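Local coordinates for protein succinate--CoA ligase subunit alpha (PDB 6MEL) that forms the alpha subunit of a ligase, pairing a Rossmann-like CoA-binding domain with a second alpha/beta domain of the CoA-ligase family, at residues 232-237 against 261-266; 211-216 against 254-259; 146-151 against 203-208; 228-233 against 269-274; 180-185 against 246-251. All blocks are in the same frame, centred on the assembly; numbering follows the deposited sequence.

Interaction 1 of 5, residues 232-237 against 261-266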
# COMPACT_ATOMS: atom_id res chain seq x y z
N ALA A 232 7.57 -19.44 7.45
CA ALA A 232 7.37 -18.09 6.90
C ALA A 232 7.65 -18.07 5.41
O ALA A 232 8.60 -18.68 4.91
CB ALA A 232 8.21 -17.05 7.59
N PHE A 233 6.76 -17.36 4.70
CA PHE A 233 7.00 -16.95 3.33
C PHE A 233 6.76 -15.44 3.27
O PHE A 233 5.71 -14.98 3.68
CB PHE A 233 6.10 -17.67 2.31
CG PHE A 233 6.28 -17.12 0.91
CD1 PHE A 233 7.40 -17.44 0.16
CD2 PHE A 233 5.42 -16.17 0.39
CE1 PHE A 233 7.62 -16.88 -1.09
CE2 PHE A 233 5.64 -15.60 -0.85
CZ PHE A 233 6.75 -15.95 -1.59
N ILE A 234 7.73 -14.70 2.74
CA ILE A 234 7.70 -13.28 2.64
C ILE A 234 7.69 -12.94 1.16
O ILE A 234 8.69 -13.09 0.52
CB ILE A 234 8.90 -12.59 3.34
CG1 ILE A 234 9.09 -13.05 4.79
CG2 ILE A 234 8.72 -11.06 3.27
CD1 ILE A 234 7.87 -12.89 5.69
N ALA A 235 6.57 -12.42 0.65
CA ALA A 235 6.46 -12.08 -0.77
C ALA A 235 7.20 -10.77 -1.09
O ALA A 235 7.23 -9.84 -0.29
CB ALA A 235 5.01 -11.93 -1.10
N GLY A 236 7.75 -10.68 -2.30
CA GLY A 236 8.31 -9.41 -2.79
C GLY A 236 9.84 -9.38 -2.90
O GLY A 236 10.40 -8.31 -3.04
N ALA A 237 10.50 -10.53 -2.87
CA ALA A 237 11.97 -10.61 -3.07
C ALA A 237 12.38 -9.87 -4.33
O ALA A 237 13.43 -9.34 -4.38
CB ALA A 237 12.43 -12.06 -3.18
N ALA A 261 15.57 -8.68 3.94
CA ALA A 261 15.84 -8.29 5.33
C ALA A 261 14.92 -9.06 6.29
O ALA A 261 15.34 -9.47 7.35
CB ALA A 261 15.71 -6.80 5.54
N LYS A 262 13.66 -9.25 5.90
CA LYS A 262 12.73 -9.94 6.75
C LYS A 262 13.09 -11.43 6.81
O LYS A 262 13.07 -12.06 7.88
CB LYS A 262 11.30 -9.77 6.20
CG LYS A 262 10.83 -8.33 6.29
CD LYS A 262 9.49 -8.03 5.66
CE LYS A 262 9.21 -6.55 5.80
NZ LYS A 262 7.77 -6.28 5.73
N LYS A 263 13.33 -12.02 5.65
CA LYS A 263 13.68 -13.48 5.56
C LYS A 263 14.95 -13.81 6.36
O LYS A 263 15.03 -14.84 7.07
CB LYS A 263 13.90 -13.84 4.09
CG LYS A 263 12.60 -13.89 3.30
CD LYS A 263 12.82 -14.07 1.82
CE LYS A 263 13.48 -15.40 1.49
NZ LYS A 263 13.64 -15.56 0.03
N GLU A 264 15.93 -12.90 6.26
CA GLU A 264 17.22 -13.07 6.96
C GLU A 264 17.02 -12.99 8.48
O GLU A 264 17.58 -13.78 9.21
CB GLU A 264 18.15 -11.98 6.44
CG GLU A 264 19.61 -12.10 6.84
CD GLU A 264 20.44 -11.06 6.10
OE1 GLU A 264 20.01 -10.64 4.96
OE2 GLU A 264 21.50 -10.65 6.64
N ALA A 265 16.19 -12.04 8.95
CA ALA A 265 15.93 -11.92 10.38
C ALA A 265 15.21 -13.18 10.87
O ALA A 265 15.55 -13.74 11.89
CB ALA A 265 15.10 -10.69 10.68
N LEU A 266 14.18 -13.59 10.14
CA LEU A 266 13.40 -14.77 10.54
C LEU A 266 14.29 -16.03 10.57
O LEU A 266 14.25 -16.82 11.50
CB LEU A 266 12.23 -14.92 9.56
CG LEU A 266 11.11 -13.91 9.76
CD1 LEU A 266 10.18 -13.91 8.56
CD2 LEU A 266 10.34 -14.21 11.04
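Ala232 and Ile234 of strand 232-235 face Lys262, Lys263 and Leu266 of helix 261-266, whose axis passes 8.8 Å from that of the strand at 165°, close to antiparallel. Ile234 lies at the centre and offers a different part of its side chain to each helix residue. Its CG1 is anti to the carbonyl carbon (chi1 -52°), while CG2 is anti to the backbone N, which spreads the two branches over the helix surface. At the end of the longer branch, Ile234 CD1 meets Leu266 CD1 tip to tip at 3.8 Å. The CG2 methyl of Ile234 touches Lys262 CD at 3.9 Å, the two side chains crossing at about a right angle. Ile234 CG1 rests 3.9 Å from Lys263 CG, where these side chains slide past each other in opposite directions. Leu266 CD1 is shared, since it also reaches Ala232 CB at 3.8 Å.

Both lysines pack here with their methylene stems and send their ammonium groups elsewhere. The extended chain of Lys262 delivers NZ to a salt bridge with Glu215 and to the carbonyl oxygens of Glu209 and Gly211. Lys263 bends at chi3 (64°), and its NZ forms a salt bridge with Asp275. Strand and helix are the first two elements of a beta-alpha-beta unit completed by strand 272-273. No hydrogen bond crosses the contact, so between these two segments the helix is held by apolar packing, lysine methylenes included, and the buried charge of Lys262 is met by acidic and carbonyl oxygens that would be expected to keep it protonated.

Interaction 2 of 5, residues 211-216 against 254-259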
# COMPACT_ATOMS: atom_id res chain seq x y z
N GLY A 211 7.40 -4.06 3.10
CA GLY A 211 6.82 -2.82 3.68
C GLY A 211 6.73 -2.93 5.19
O GLY A 211 6.20 -3.93 5.73
N GLY A 212 7.20 -1.88 5.87
CA GLY A 212 7.37 -1.85 7.32
C GLY A 212 8.22 -3.03 7.78
O GLY A 212 8.88 -3.73 6.97
N SER A 213 8.21 -3.28 9.08
CA SER A 213 9.19 -4.22 9.66
C SER A 213 8.52 -5.15 10.68
O SER A 213 9.19 -5.70 11.54
CB SER A 213 10.35 -3.45 10.28
OG SER A 213 9.86 -2.58 11.29
N LEU A 214 7.21 -5.38 10.54
CA LEU A 214 6.50 -6.29 11.49
C LEU A 214 7.17 -7.68 11.51
O LEU A 214 7.33 -8.28 12.61
CB LEU A 214 5.01 -6.42 11.13
CG LEU A 214 4.11 -5.23 11.49
CD1 LEU A 214 2.70 -5.51 11.01
CD2 LEU A 214 4.09 -4.94 13.00
N GLU A 215 7.54 -8.18 10.33
CA GLU A 215 8.06 -9.55 10.23
C GLU A 215 9.48 -9.64 10.83
O GLU A 215 9.87 -10.69 11.34
CB GLU A 215 8.00 -10.02 8.77
CG GLU A 215 6.59 -10.06 8.18
CD GLU A 215 6.17 -8.79 7.45
OE1 GLU A 215 6.72 -7.71 7.77
OE2 GLU A 215 5.33 -8.89 6.55
N VAL A 216 10.26 -8.56 10.78
CA VAL A 216 11.61 -8.51 11.43
C VAL A 216 11.41 -8.58 12.95
O VAL A 216 11.95 -9.45 13.60
CB VAL A 216 12.40 -7.24 11.06
CG1 VAL A 216 13.74 -7.11 11.82
CG2 VAL A 216 12.63 -7.17 9.57
N SER A 254 12.92 1.56 2.88
CA SER A 254 14.31 1.38 3.35
C SER A 254 14.64 -0.12 3.44
O SER A 254 13.73 -0.94 3.39
CB SER A 254 14.49 2.04 4.68
OG SER A 254 13.57 1.50 5.60
N ALA A 255 15.93 -0.45 3.59
CA ALA A 255 16.43 -1.82 3.39
C ALA A 255 15.77 -2.82 4.34
O ALA A 255 15.53 -3.96 3.95
CB ALA A 255 17.95 -1.86 3.51
N ASP A 256 15.43 -2.39 5.56
CA ASP A 256 14.80 -3.28 6.56
C ASP A 256 13.31 -3.57 6.24
O ASP A 256 12.62 -4.30 7.00
CB ASP A 256 14.99 -2.73 7.98
CG ASP A 256 14.07 -1.56 8.32
OD1 ASP A 256 13.90 -0.67 7.45
OD2 ASP A 256 13.53 -1.55 9.45
N GLU A 257 12.76 -2.96 5.17
CA GLU A 257 11.39 -3.23 4.75
C GLU A 257 11.39 -4.25 3.60
O GLU A 257 10.35 -4.64 3.11
CB GLU A 257 10.69 -1.94 4.32
CG GLU A 257 10.53 -0.88 5.42
CD GLU A 257 9.77 0.31 4.86
OE1 GLU A 257 10.35 1.08 4.10
OE2 GLU A 257 8.56 0.32 4.96
N SER A 258 12.56 -4.60 3.11
CA SER A 258 12.70 -5.48 1.96
C SER A 258 12.40 -6.93 2.35
O SER A 258 12.51 -7.35 3.54
CB SER A 258 14.10 -5.39 1.41
OG SER A 258 14.99 -6.07 2.31
N ALA A 259 12.09 -7.75 1.35
CA ALA A 259 11.79 -9.15 1.65
C ALA A 259 13.06 -9.84 2.19
O ALA A 259 12.97 -10.68 3.09
CB ALA A 259 11.25 -9.86 0.44
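Gly212 N donates to Glu257 OE2 at 2.7 Å (152° at the hydrogen), reaching the oxygen on its anti side and slightly out of the carboxylate plane. The other oxygen, Glu257 OE1, takes Ser254 N on its anti lone pair at 2.9 Å, and bonds on both oxygens fix the rotation of the group. With CG anti to its carbonyl carbon (chi1 -63°) and the chain extended beyond it, the Glu257 side chain lies against the backbone of Gly212. Gly211 N donates to Glu257 O at 3.0 Å, nearly straight at 170°, while Glu257 CA makes a CH...O contact of 3.4 Å with Gly212 O. Toward solvent the touch is lighter. Asp256 OD2 stands 3.8 Å from Ser213 CB, and Asp256 OD1 is held by Ser254 OG within its own loop. Val216 CG2 lies 3.9 Å from Asp256 O. Ser258 OG donates to Ala255 O at 2.7 Å and caps Ala261 N. Two loops thus join beyond the C-terminal ends of neighbouring parallel strands 203-209 and 230-235, a 3-10 turn and serine N-cap leading into helix 259-268, as in Rossmann-like alpha/beta folds.

Interaction 3 of 5, residues 146-151 against 203-208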
# COMPACT_ATOMS: atom_id res chain seq x y z
N GLY A 146 -7.66 -28.83 10.53
CA GLY A 146 -6.41 -29.46 10.91
C GLY A 146 -5.67 -28.66 11.97
O GLY A 146 -6.26 -27.81 12.64
N CYS A 147 -4.37 -28.92 12.08
CA CYS A 147 -3.58 -28.43 13.20
C CYS A 147 -2.67 -27.26 12.79
O CYS A 147 -1.82 -26.86 13.60
CB CYS A 147 -2.76 -29.58 13.79
SG CYS A 147 -1.44 -30.16 12.68
N VAL A 148 -2.82 -26.70 11.57
CA VAL A 148 -1.93 -25.59 11.11
C VAL A 148 -2.67 -24.24 11.18
O VAL A 148 -3.68 -24.05 10.57
CB VAL A 148 -1.35 -25.86 9.72
CG1 VAL A 148 -0.38 -24.77 9.31
CG2 VAL A 148 -0.64 -27.21 9.68
N GLY A 149 -2.11 -23.31 11.97
CA GLY A 149 -2.57 -21.93 12.02
C GLY A 149 -1.97 -21.15 10.86
O GLY A 149 -0.87 -21.51 10.36
N LEU A 150 -2.66 -20.09 10.44
CA LEU A 150 -2.24 -19.27 9.27
C LEU A 150 -2.42 -17.78 9.61
O LEU A 150 -3.50 -17.40 10.03
CB LEU A 150 -3.17 -19.72 8.16
CG LEU A 150 -2.82 -19.50 6.71
CD1 LEU A 150 -1.33 -19.39 6.45
CD2 LEU A 150 -3.45 -20.62 5.87
N ILE A 151 -1.39 -16.96 9.42
CA ILE A 151 -1.47 -15.52 9.57
C ILE A 151 -0.93 -14.91 8.29
O ILE A 151 0.17 -15.24 7.93
CB ILE A 151 -0.65 -15.02 10.77
CG1 ILE A 151 -0.97 -15.78 12.07
CG2 ILE A 151 -0.82 -13.52 10.96
CD1 ILE A 151 0.15 -15.70 13.07
N ALA A 203 1.39 -26.01 14.53
CA ALA A 203 2.37 -25.28 13.74
C ALA A 203 1.68 -24.06 13.15
O ALA A 203 0.47 -24.07 13.00
CB ALA A 203 2.92 -26.18 12.67
N ILE A 204 2.45 -23.02 12.86
CA ILE A 204 1.90 -21.81 12.29
C ILE A 204 2.65 -21.44 11.02
O ILE A 204 3.89 -21.45 11.00
CB ILE A 204 1.96 -20.65 13.30
CG1 ILE A 204 1.28 -21.01 14.62
CG2 ILE A 204 1.33 -19.43 12.69
CD1 ILE A 204 2.23 -21.25 15.73
N VAL A 205 1.88 -21.11 9.98
CA VAL A 205 2.41 -20.49 8.76
C VAL A 205 2.15 -18.98 8.86
O VAL A 205 1.01 -18.55 9.00
CB VAL A 205 1.75 -21.08 7.51
CG1 VAL A 205 2.21 -20.37 6.24
CG2 VAL A 205 1.98 -22.59 7.41
N MET A 206 3.21 -18.17 8.70
CA MET A 206 3.10 -16.74 8.61
C MET A 206 3.48 -16.32 7.19
O MET A 206 4.50 -16.74 6.64
CB MET A 206 3.92 -15.99 9.69
CG MET A 206 5.40 -16.25 9.64
SD MET A 206 6.25 -15.30 10.93
CE MET A 206 6.40 -13.68 10.19
N ILE A 207 2.59 -15.54 6.56
CA ILE A 207 2.76 -15.04 5.20
C ILE A 207 2.86 -13.52 5.29
O ILE A 207 1.92 -12.88 5.77
CB ILE A 207 1.61 -15.42 4.25
CG1 ILE A 207 1.24 -16.91 4.29
CG2 ILE A 207 1.95 -14.97 2.84
CD1 ILE A 207 2.26 -17.80 3.65
N GLY A 208 4.00 -12.97 4.84
CA GLY A 208 4.21 -11.56 4.89
C GLY A 208 4.50 -11.01 3.52
O GLY A 208 4.40 -11.74 2.53
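Gly149 and Ile151 each pair through both backbone N and O with strand 203-208, giving the staggered bonding of parallel strands. Gly149 N donates to Ala203 O at 2.9 Å and Gly149 O accepts from Val205 N at 2.8 Å. One step on, Ile151 N reaches Val205 O at 2.9 Å and Ile207 N reaches Ile151 O at 2.8 Å. The strands diverge in direction by 21°, and at the start of the pair Ala203 N bonds Cys147 O only weakly. CH...O contacts from Val148, Leu150, Ile204 and Met206 CA fill in between the stronger bonds.

On the face of Val148, Leu150 and Val205, Val148 CG1 is anti to its backbone N (chi1 -176°) and meets Val205 CG2 at 3.7 Å, the two side chains crossing obliquely. Leu150 lies beside Val205, pointing the same way, with its CD1 turned in to 3.7 Å from Val205 CB; its chi2 of 25° is far from a staggered value, consistent with some torsional strain. On the reverse face Ile151 CD1 touches Ile204 CG2 at 3.9 Å.

Around this core, helix 156-167 covers Val148 and Leu150, and helix 280-288 covers Val205. Helix 188-197 packs Leu191 and Phe195 on Ile151, and Phe195 also on Ile204. Strands 172-177 and 230-235 flank the pair, which thus lies inside the sheet, between its helical layers.

Interaction 4 of 5, residues 228-233 against 269-274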
# COMPACT_ATOMS: atom_id res chain seq x y z
N LYS A 228 6.04 -23.47 19.40
CA LYS A 228 5.50 -24.17 18.23
C LYS A 228 6.27 -23.74 16.99
O LYS A 228 6.71 -22.60 16.87
CB LYS A 228 4.00 -23.92 18.07
CG LYS A 228 3.22 -24.46 19.26
CD LYS A 228 1.72 -24.40 19.16
CE LYS A 228 1.08 -24.92 20.44
NZ LYS A 228 -0.38 -24.60 20.48
N PRO A 229 6.52 -24.69 16.05
CA PRO A 229 7.22 -24.37 14.81
C PRO A 229 6.46 -23.35 13.95
O PRO A 229 5.22 -23.42 13.84
CB PRO A 229 7.31 -25.68 14.02
CG PRO A 229 6.82 -26.75 14.97
CD PRO A 229 6.15 -26.10 16.15
N VAL A 230 7.23 -22.48 13.31
CA VAL A 230 6.74 -21.44 12.46
C VAL A 230 7.40 -21.55 11.08
O VAL A 230 8.65 -21.62 10.99
CB VAL A 230 7.01 -20.06 13.06
CG1 VAL A 230 6.56 -18.97 12.11
CG2 VAL A 230 6.33 -19.92 14.41
N VAL A 231 6.56 -21.53 10.04
CA VAL A 231 6.97 -21.47 8.67
C VAL A 231 6.64 -20.06 8.18
O VAL A 231 5.52 -19.61 8.41
CB VAL A 231 6.23 -22.51 7.82
CG1 VAL A 231 6.45 -22.32 6.32
CG2 VAL A 231 6.59 -23.93 8.23
N ALA A 232 7.57 -19.44 7.45
CA ALA A 232 7.37 -18.09 6.90
C ALA A 232 7.65 -18.07 5.41
O ALA A 232 8.60 -18.68 4.91
CB ALA A 232 8.21 -17.05 7.59
N PHE A 233 6.76 -17.36 4.70
CA PHE A 233 7.00 -16.95 3.33
C PHE A 233 6.76 -15.44 3.27
O PHE A 233 5.71 -14.98 3.68
CB PHE A 233 6.10 -17.67 2.31
CG PHE A 233 6.28 -17.12 0.91
CD1 PHE A 233 7.40 -17.44 0.16
CD2 PHE A 233 5.42 -16.17 0.39
CE1 PHE A 233 7.62 -16.88 -1.09
CE2 PHE A 233 5.64 -15.60 -0.85
CZ PHE A 233 6.75 -15.95 -1.59
N TYR A 269 16.64 -16.29 13.58
CA TYR A 269 16.00 -16.59 14.86
C TYR A 269 15.35 -17.97 14.86
O TYR A 269 14.58 -18.26 15.79
CB TYR A 269 15.00 -15.49 15.22
CG TYR A 269 15.67 -14.31 15.88
CD1 TYR A 269 15.81 -13.09 15.24
CD2 TYR A 269 16.21 -14.45 17.15
CE1 TYR A 269 16.44 -12.02 15.87
CE2 TYR A 269 16.82 -13.40 17.80
CZ TYR A 269 16.95 -12.19 17.15
OH TYR A 269 17.55 -11.17 17.83
N GLY A 270 15.64 -18.79 13.84
CA GLY A 270 15.19 -20.23 13.82
C GLY A 270 13.85 -20.47 13.11
O GLY A 270 13.38 -21.61 13.07
N ILE A 271 13.21 -19.43 12.54
CA ILE A 271 11.95 -19.65 11.79
C ILE A 271 12.27 -20.48 10.54
O ILE A 271 13.35 -20.34 9.92
CB ILE A 271 11.24 -18.31 11.48
CG1 ILE A 271 10.63 -17.68 12.74
CG2 ILE A 271 10.19 -18.48 10.38
CD1 ILE A 271 11.63 -17.22 13.79
N HIS A 272 11.35 -21.35 10.12
CA HIS A 272 11.53 -22.08 8.87
C HIS A 272 11.11 -21.21 7.68
O HIS A 272 9.94 -21.15 7.33
CB HIS A 272 10.73 -23.40 8.84
CG HIS A 272 11.12 -24.44 9.84
ND1 HIS A 272 10.94 -24.28 11.20
CD2 HIS A 272 11.63 -25.69 9.68
CE1 HIS A 272 11.32 -25.39 11.83
NE2 HIS A 272 11.75 -26.25 10.92
N VAL A 273 12.08 -20.62 6.99
CA VAL A 273 11.83 -19.69 5.95
C VAL A 273 11.83 -20.45 4.63
O VAL A 273 12.72 -21.20 4.36
CB VAL A 273 12.86 -18.55 5.91
CG1 VAL A 273 12.65 -17.67 4.69
CG2 VAL A 273 12.80 -17.71 7.17
N VAL A 274 10.80 -20.23 3.82
CA VAL A 274 10.64 -20.88 2.51
C VAL A 274 10.89 -19.84 1.43
O VAL A 274 10.27 -18.75 1.48
CB VAL A 274 9.21 -21.46 2.44
CG1 VAL A 274 8.80 -21.88 1.06
CG2 VAL A 274 9.08 -22.63 3.40
O HOH W 1 10.10 -23.00 13.48
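Ile271 packs against Val230 and Ala232 where strand 272-273 joins strand 230-235 in parallel, closing the beta-alpha-beta unit that runs through helix 259-268. The tight part is the buried side. Ile271 CG2, anti to its backbone N, comes within 3.7 Å of Ala232 CB, and Val230 CG1 lies alongside the same methyl, pointing the same way. Three backbone bonds fasten the strands: His272 N to Val230 O at 2.8 Å, Ala232 N to His272 O at 2.9 Å, and Val274 N to Ala232 O at 2.9 Å. On the other face Val231 CG1 meets Val274 CG2 at 3.9 Å, and helix 280-288 packs against Val231 and His272.

The solvent side is looser and uses water. In His272, chi1 of -64° sets CG beside the backbone N, and the edge of the ring lies near Val230 O. A water in the ring plane sits 2.7 Å from His272 ND1 and accepts from Val230 N, bridging side chain to strand just before the backbone ladder begins. Exposed Gly270, at positive phi, is the C-prime residue of the Schellman motif that ends the helix and turns the chain toward this edge strand. At the far end the rim of the Phe233 ring bears on a carbonyl, its CD1 lying 3.4 Å from Val274 O, which is near the ring plane.

Interaction 5 of 5, residues 180-185 against 246-251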
# COMPACT_ATOMS: atom_id res chain seq x y z
N GLY A 180 -3.37 -5.73 4.14
CA GLY A 180 -2.30 -5.25 3.27
C GLY A 180 -2.04 -3.74 3.38
O GLY A 180 -1.35 -3.17 2.54
N ASP A 181 -2.62 -3.09 4.38
CA ASP A 181 -2.50 -1.64 4.55
C ASP A 181 -1.33 -1.31 5.48
O ASP A 181 -0.78 -2.16 6.19
CB ASP A 181 -3.81 -1.04 5.05
CG ASP A 181 -4.86 -0.89 3.96
OD1 ASP A 181 -4.56 -1.22 2.80
OD2 ASP A 181 -5.98 -0.40 4.29
N PRO A 182 -0.87 -0.05 5.49
CA PRO A 182 0.26 0.34 6.32
C PRO A 182 -0.05 0.33 7.82
O PRO A 182 0.82 0.05 8.63
CB PRO A 182 0.59 1.78 5.87
CG PRO A 182 -0.28 2.07 4.65
CD PRO A 182 -1.37 1.05 4.66
N ILE A 183 -1.30 0.64 8.17
CA ILE A 183 -1.78 0.43 9.55
C ILE A 183 -2.85 -0.67 9.54
O ILE A 183 -3.85 -0.54 8.83
CB ILE A 183 -2.36 1.73 10.12
CG1 ILE A 183 -1.36 2.88 10.13
CG2 ILE A 183 -2.95 1.49 11.50
CD1 ILE A 183 -2.00 4.19 10.60
N ILE A 184 -2.64 -1.71 10.35
CA ILE A 184 -3.54 -2.80 10.51
C ILE A 184 -3.73 -3.02 12.00
O ILE A 184 -3.21 -2.28 12.81
CB ILE A 184 -3.01 -4.05 9.79
CG1 ILE A 184 -1.60 -4.43 10.25
CG2 ILE A 184 -3.07 -3.89 8.27
CD1 ILE A 184 -1.18 -5.81 9.83
N GLY A 185 -4.53 -4.03 12.34
CA GLY A 185 -4.84 -4.31 13.72
C GLY A 185 -3.96 -5.41 14.27
O GLY A 185 -2.72 -5.28 14.30
N GLY A 246 0.65 -3.16 -5.61
CA GLY A 246 -0.78 -3.34 -5.39
C GLY A 246 -1.23 -2.81 -4.04
O GLY A 246 -1.83 -1.76 -3.93
N HIS A 247 -0.95 -3.57 -2.98
CA HIS A 247 -1.34 -3.16 -1.61
C HIS A 247 -0.71 -1.81 -1.20
O HIS A 247 0.51 -1.58 -1.35
CB HIS A 247 -0.84 -4.19 -0.61
CG HIS A 247 -1.62 -5.44 -0.58
ND1 HIS A 247 -1.08 -6.57 -0.06
CD2 HIS A 247 -2.91 -5.71 -0.91
CE1 HIS A 247 -1.98 -7.53 -0.10
NE2 HIS A 247 -3.14 -7.02 -0.59
N ALA A 248 -1.51 -0.95 -0.58
CA ALA A 248 -0.97 0.34 -0.06
C ALA A 248 0.25 0.09 0.84
O ALA A 248 1.14 0.86 0.86
CB ALA A 248 -2.05 1.07 0.68
N GLY A 249 0.28 -1.01 1.60
CA GLY A 249 1.37 -1.26 2.51
C GLY A 249 2.60 -1.87 1.84
O GLY A 249 3.66 -1.96 2.46
N ALA A 250 2.48 -2.29 0.58
CA ALA A 250 3.52 -3.09 -0.03
C ALA A 250 4.48 -2.20 -0.81
O ALA A 250 4.45 -2.17 -2.03
CB ALA A 250 2.93 -4.17 -0.91
N ILE A 251 5.38 -1.55 -0.08
CA ILE A 251 6.32 -0.63 -0.66
C ILE A 251 7.60 -0.66 0.18
O ILE A 251 7.53 -0.63 1.40
CB ILE A 251 5.71 0.78 -0.81
CG1 ILE A 251 6.75 1.75 -1.38
CG2 ILE A 251 5.12 1.30 0.49
CD1 ILE A 251 6.14 3.01 -1.98
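His247 CG is anti to its own carbonyl carbon (chi1 -75°), and chi2 of 160° then turns the imidazole so that one face lies against Gly180. Gly180 CA makes a CH-pi contact there, 3.9 Å from the ring centroid and 15° off the normal, a little toward the rim. With no side chain on Gly180, its backbone can lie directly on the ring. Gly180 O continues the contact, 3.4 Å from His247 CB and accepting from Gly249 N at 2.9 Å. That donor belongs to a type I beta turn, His247 to Ala250, closed by Ala250 N to His247 O at 2.8 Å; Gly249 is its third residue. The turn thus docks one loop, between strand 230-235 and helix 259-268, on another, between strand 172-177 and helix 188-197. Gly249, likewise without a side chain, lets its CA approach Pro182 N to 3.9 Å. Ala248 CB, at the second turn position, rests 4.0 Å from Pro182 CD and equally far from Asp181 OD1. The polar atoms have partners outside the two loops: Asp181 OD1 bonds Asn123 ND2, and His247 ND1 bonds Glu209. Gly249 O accepts a hydrogen bond from a basic side chain of the other protein chain.

How the interactions relate
Interactions 3 and 4 are backbone ladders of one sheet, joined because strands 203-209 and 230-235 are neighbours; interaction 3 is interior, whereas interaction 4 forms the edge and takes in a water. Interaction 1 shares Ala232 and Phe233 with interaction 4 but packs a helix on the strand face of Ala232, with no polar bond across. Interaction 2, nearer the surface, is mostly polar and loop-based, and is tied to interaction 1 by Lys262, which reaches Glu215 and Gly211. Interaction 5 joins loops like interaction 2, yet it is buried and borders the other protein chain; its centre is about 12 Å from that of interaction 2 and 22 Å from that of interaction 4.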